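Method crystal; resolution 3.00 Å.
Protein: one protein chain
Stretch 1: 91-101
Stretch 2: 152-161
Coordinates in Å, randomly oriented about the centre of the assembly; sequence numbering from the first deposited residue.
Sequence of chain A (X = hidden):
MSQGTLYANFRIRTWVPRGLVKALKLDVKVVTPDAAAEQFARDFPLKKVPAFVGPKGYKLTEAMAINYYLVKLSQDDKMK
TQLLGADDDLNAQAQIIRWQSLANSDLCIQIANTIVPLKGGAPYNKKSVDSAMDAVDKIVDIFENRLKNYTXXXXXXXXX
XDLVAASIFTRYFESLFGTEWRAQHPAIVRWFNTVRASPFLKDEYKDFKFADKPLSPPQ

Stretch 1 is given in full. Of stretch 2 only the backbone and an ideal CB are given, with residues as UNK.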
# COMPACT_ATOMS: atom_id res chain seq x y z
N ASN A 91 11.81 15.64 -11.92
CA ASN A 91 12.67 15.00 -10.94
C ASN A 91 11.93 14.32 -9.80
O ASN A 91 12.33 13.24 -9.34
CB ASN A 91 13.64 16.02 -10.37
CG ASN A 91 14.89 16.13 -11.19
OD1 ASN A 91 15.00 15.51 -12.24
ND2 ASN A 91 15.85 16.92 -10.72
N ALA A 92 10.83 14.95 -9.37
CA ALA A 92 10.02 14.45 -8.28
C ALA A 92 9.12 13.31 -8.73
O ALA A 92 9.00 12.27 -8.05
CB ALA A 92 9.20 15.55 -7.73
N GLN A 93 8.45 13.52 -9.85
CA GLN A 93 7.57 12.50 -10.35
C GLN A 93 8.33 11.19 -10.40
O GLN A 93 7.88 10.18 -9.85
CB GLN A 93 7.07 12.86 -11.72
CG GLN A 93 6.29 14.14 -11.77
CD GLN A 93 5.67 14.35 -13.14
OE1 GLN A 93 6.37 14.28 -14.16
NE2 GLN A 93 4.36 14.58 -13.18
N ALA A 94 9.49 11.21 -11.05
CA ALA A 94 10.30 10.00 -11.18
C ALA A 94 10.62 9.38 -9.83
O ALA A 94 10.36 8.19 -9.58
CB ALA A 94 11.57 10.30 -11.93
N GLN A 95 11.18 10.20 -8.95
CA GLN A 95 11.53 9.72 -7.63
C GLN A 95 10.36 9.05 -6.94
O GLN A 95 10.53 8.03 -6.27
CB GLN A 95 12.04 10.88 -6.80
CG GLN A 95 13.50 11.12 -7.01
CD GLN A 95 14.32 9.89 -6.67
OE1 GLN A 95 13.91 9.08 -5.84
NE2 GLN A 95 15.48 9.75 -7.30
N ILE A 96 9.18 9.62 -7.09
CA ILE A 96 8.01 9.03 -6.46
C ILE A 96 7.79 7.63 -7.02
O ILE A 96 7.45 6.70 -6.29
CB ILE A 96 6.75 9.87 -6.70
CG1 ILE A 96 6.93 11.26 -6.09
CG2 ILE A 96 5.56 9.15 -6.10
CD1 ILE A 96 5.85 12.24 -6.50
N ILE A 97 7.99 7.50 -8.32
CA ILE A 97 7.80 6.23 -9.01
C ILE A 97 8.88 5.26 -8.60
O ILE A 97 8.69 4.04 -8.59
CB ILE A 97 7.88 6.42 -10.52
CG1 ILE A 97 6.89 7.52 -10.92
CG2 ILE A 97 7.58 5.13 -11.23
CD1 ILE A 97 6.77 7.73 -12.39
N ARG A 98 10.04 5.81 -8.27
CA ARG A 98 11.13 4.96 -7.85
C ARG A 98 10.70 4.18 -6.62
O ARG A 98 10.63 2.95 -6.65
CB ARG A 98 12.35 5.79 -7.55
CG ARG A 98 13.49 5.00 -7.01
CD ARG A 98 14.70 5.86 -6.89
NE ARG A 98 15.36 5.64 -5.62
CZ ARG A 98 16.61 6.02 -5.35
NH1 ARG A 98 17.34 6.64 -6.29
NH2 ARG A 98 17.11 5.77 -4.14
N TRP A 99 10.38 4.89 -5.54
CA TRP A 99 9.97 4.20 -4.33
C TRP A 99 8.69 3.45 -4.55
O TRP A 99 8.52 2.32 -4.05
CB TRP A 99 9.84 5.18 -3.21
CG TRP A 99 11.18 5.70 -2.88
CD1 TRP A 99 11.78 6.81 -3.41
CD2 TRP A 99 12.10 5.13 -1.96
NE1 TRP A 99 13.03 6.96 -2.86
CE2 TRP A 99 13.26 5.94 -1.97
CE3 TRP A 99 12.07 4.00 -1.11
CZ2 TRP A 99 14.37 5.67 -1.17
CZ3 TRP A 99 13.17 3.73 -0.32
CH2 TRP A 99 14.31 4.56 -0.35
N GLN A 100 7.79 4.06 -5.31
CA GLN A 100 6.53 3.43 -5.64
C GLN A 100 6.87 2.02 -6.11
O GLN A 100 6.14 1.07 -5.87
CB GLN A 100 5.87 4.19 -6.77
CG GLN A 100 4.40 3.92 -6.84
CD GLN A 100 3.68 4.62 -5.74
OE1 GLN A 100 3.32 5.79 -5.87
NE2 GLN A 100 3.48 3.93 -4.62
N SER A 101 8.01 1.89 -6.77
CA SER A 101 8.45 0.61 -7.29
C SER A 101 9.19 -0.30 -6.31
O SER A 101 8.91 -1.50 -6.23
CB SER A 101 9.30 0.84 -8.53
OG SER A 101 9.86 -0.37 -9.00
N UNK A 152 10.01 11.68 4.37
CA UNK A 152 9.24 10.85 3.46
C UNK A 152 10.17 10.21 2.47
O UNK A 152 11.34 10.57 2.40
CB UNK A 152 8.16 11.66 2.74
N UNK A 153 9.64 9.26 1.69
CA UNK A 153 10.45 8.53 0.73
C UNK A 153 10.95 9.28 -0.50
O UNK A 153 12.14 9.29 -0.79
CB UNK A 153 9.64 7.32 0.25
N UNK A 154 10.05 9.91 -1.24
CA UNK A 154 10.48 10.58 -2.45
C UNK A 154 10.45 12.09 -2.40
O UNK A 154 10.92 12.73 -3.34
CB UNK A 154 9.61 10.11 -3.62
N UNK A 155 9.91 12.66 -1.33
CA UNK A 155 9.82 14.13 -1.26
C UNK A 155 9.70 14.66 0.17
O UNK A 155 10.02 13.95 1.13
CB UNK A 155 8.62 14.61 -2.08
N UNK A 156 9.28 15.91 0.33
CA UNK A 156 9.12 16.42 1.69
C UNK A 156 7.64 16.55 2.00
O UNK A 156 7.21 17.45 2.71
CB UNK A 156 9.83 17.76 1.86
N UNK A 157 6.87 15.61 1.45
CA UNK A 157 5.43 15.55 1.63
C UNK A 157 5.02 14.11 1.49
O UNK A 157 5.70 13.34 0.83
CB UNK A 157 4.69 16.44 0.63
N UNK A 158 3.92 13.73 2.12
CA UNK A 158 3.48 12.35 1.94
C UNK A 158 3.06 12.23 0.48
O UNK A 158 2.14 12.91 0.03
CB UNK A 158 2.34 11.98 2.89
N UNK A 159 3.75 11.37 -0.26
CA UNK A 159 3.46 11.15 -1.67
C UNK A 159 2.82 9.80 -1.90
O UNK A 159 2.89 8.90 -1.04
CB UNK A 159 4.74 11.27 -2.50
N UNK A 160 2.22 9.64 -3.06
CA UNK A 160 1.61 8.38 -3.40
C UNK A 160 2.58 7.25 -3.02
O UNK A 160 2.14 6.16 -2.65
CB UNK A 160 1.25 8.33 -4.89
N UNK A 161 3.89 7.51 -3.11
CA UNK A 161 4.88 6.49 -2.74
C UNK A 161 4.73 6.07 -1.28
O UNK A 161 4.48 4.89 -0.98
CB UNK A 161 6.30 7.01 -2.99

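Stretch 1 is one continuous helix, and the side it turns to stretch 2 is built from Ala92, Gln95, Ile96, Trp99 and Gln100. At position 152 the ideal CB finds nothing of this helix within 5.5 Å, so the contact sets no limit on size or polarity. The residue is Tyr152, whose ring stays clear of the helix.

At position 153 CA-to-CB points toward the helix, and the ideal CB lies 3.8 Å from CG of Trp99. An aromatic face accepts C-H groups well, so an aliphatic residue is a good fit: leucine, isoleucine, valine or methionine would all be reasonable. Leu153 is found. Its CB sits 4.0 Å from the centroid of the Trp99 five-membered ring, 21° off the ring normal, a CH-pi contact over the face. Its backbone O also lies over a face of this ring; the 3.2 Å from Trp99 NE1 to Leu153 O is short, but the angle is too poor for a hydrogen bond.

Position 154 is tight. The ideal CB is already 3.4 Å from CA of Ile96 and 3.5 Å from O of Gln95, so the backbone runs close against the helix and little space remains in front of the CB. With phi/psi of -110/-7 nothing demands glycine, and a very small side chain is the natural expectation. Ala154 meets it, Ala154 CB packing 3.8 Å from CG1 of Ile96 and 3.9 Å from CD1 of Trp99.

At position 155 the CB again points toward the helix but stands 5.5 Å from CG1 of Ile96, leaving a gap that a short branched residue such as valine or threonine, or a somewhat longer aliphatic one, could bridge. In Thr155, chi1 in the p well, CG2 comes within 4.4 Å of both Ala92 CB and Ile96 CG1, while Thr155 OG1 makes a weak hydrogen bond of 3.1 Å to the backbone O of position 157.

Positions 156, 157 and 158 have CBs beyond reach, and the helix imposes no choice; they hold Glu156, Asn157 and Ile158.

At position 159 CA-to-CB points toward the helix, and the ideal CB lies 4.2 Å from CG1 of Ile96. The position directly precedes a helix, so serine, threonine, aspartate or asparagine would suit its N-cap place. Ser159 takes that place, with its CB 4.2 Å from Ile96 CG1.

At position 160 the ideal CB is 3.4 Å from OE1 of Gln100 and 4.6 Å from CG2 of Ile96. The isoleucine favours an aliphatic group, though a polar one could address the amide. Leu160 brings CD1 to 3.1 Å from Gln100 OE1, a close contact, and its backbone O accepts a 3.3 Å hydrogen bond from Gln100 NE2.

Position 161 points sideways, yet its ideal CB lies 3.5 Å from O of Ile96 and 4.0 Å from CB of Trp99, so a small residue is again suitable. Ala161 CB lies 3.9 Å from CG2 of Ile96, where the two stretches run close, their CA atoms 4.5 Å apart at Gln100 and Ala161.

Stretch 2, residues 152-161: YLATENISLA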
# COMPACT_ATOMS: atom_id res chain seq x y z
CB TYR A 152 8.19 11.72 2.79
CG TYR A 152 7.31 12.38 3.81
CD1 TYR A 152 6.59 11.60 4.71
CD2 TYR A 152 7.18 13.77 3.88
CE1 TYR A 152 5.76 12.18 5.65
CE2 TYR A 152 6.35 14.37 4.82
CZ TYR A 152 5.64 13.56 5.70
OH TYR A 152 4.78 14.12 6.62
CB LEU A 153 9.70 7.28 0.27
CG LEU A 153 9.26 6.31 1.34
CD1 LEU A 153 8.46 5.17 0.72
CD2 LEU A 153 10.49 5.79 2.05
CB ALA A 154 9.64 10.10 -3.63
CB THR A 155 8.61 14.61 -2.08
OG1 THR A 155 7.42 13.94 -1.62
CG2 THR A 155 8.80 14.27 -3.56
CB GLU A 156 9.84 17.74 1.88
CG GLU A 156 11.35 17.62 1.77
CD GLU A 156 11.99 16.80 2.90
OE1 GLU A 156 11.65 15.61 3.09
OE2 GLU A 156 12.85 17.36 3.60
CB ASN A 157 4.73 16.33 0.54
CG ASN A 157 4.71 17.79 0.81
OD1 ASN A 157 4.12 18.24 1.79
ND2 ASN A 157 5.35 18.56 -0.07
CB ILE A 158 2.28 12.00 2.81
CG1 ILE A 158 2.74 11.84 4.26
CG2 ILE A 158 1.60 10.74 2.27
CD1 ILE A 158 1.65 11.35 5.19
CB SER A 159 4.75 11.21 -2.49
OG SER A 159 5.77 10.42 -1.87
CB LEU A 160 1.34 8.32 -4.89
CG LEU A 160 0.14 7.49 -5.34
CD1 LEU A 160 0.52 6.85 -6.66
CD2 LEU A 160 -0.24 6.41 -4.32
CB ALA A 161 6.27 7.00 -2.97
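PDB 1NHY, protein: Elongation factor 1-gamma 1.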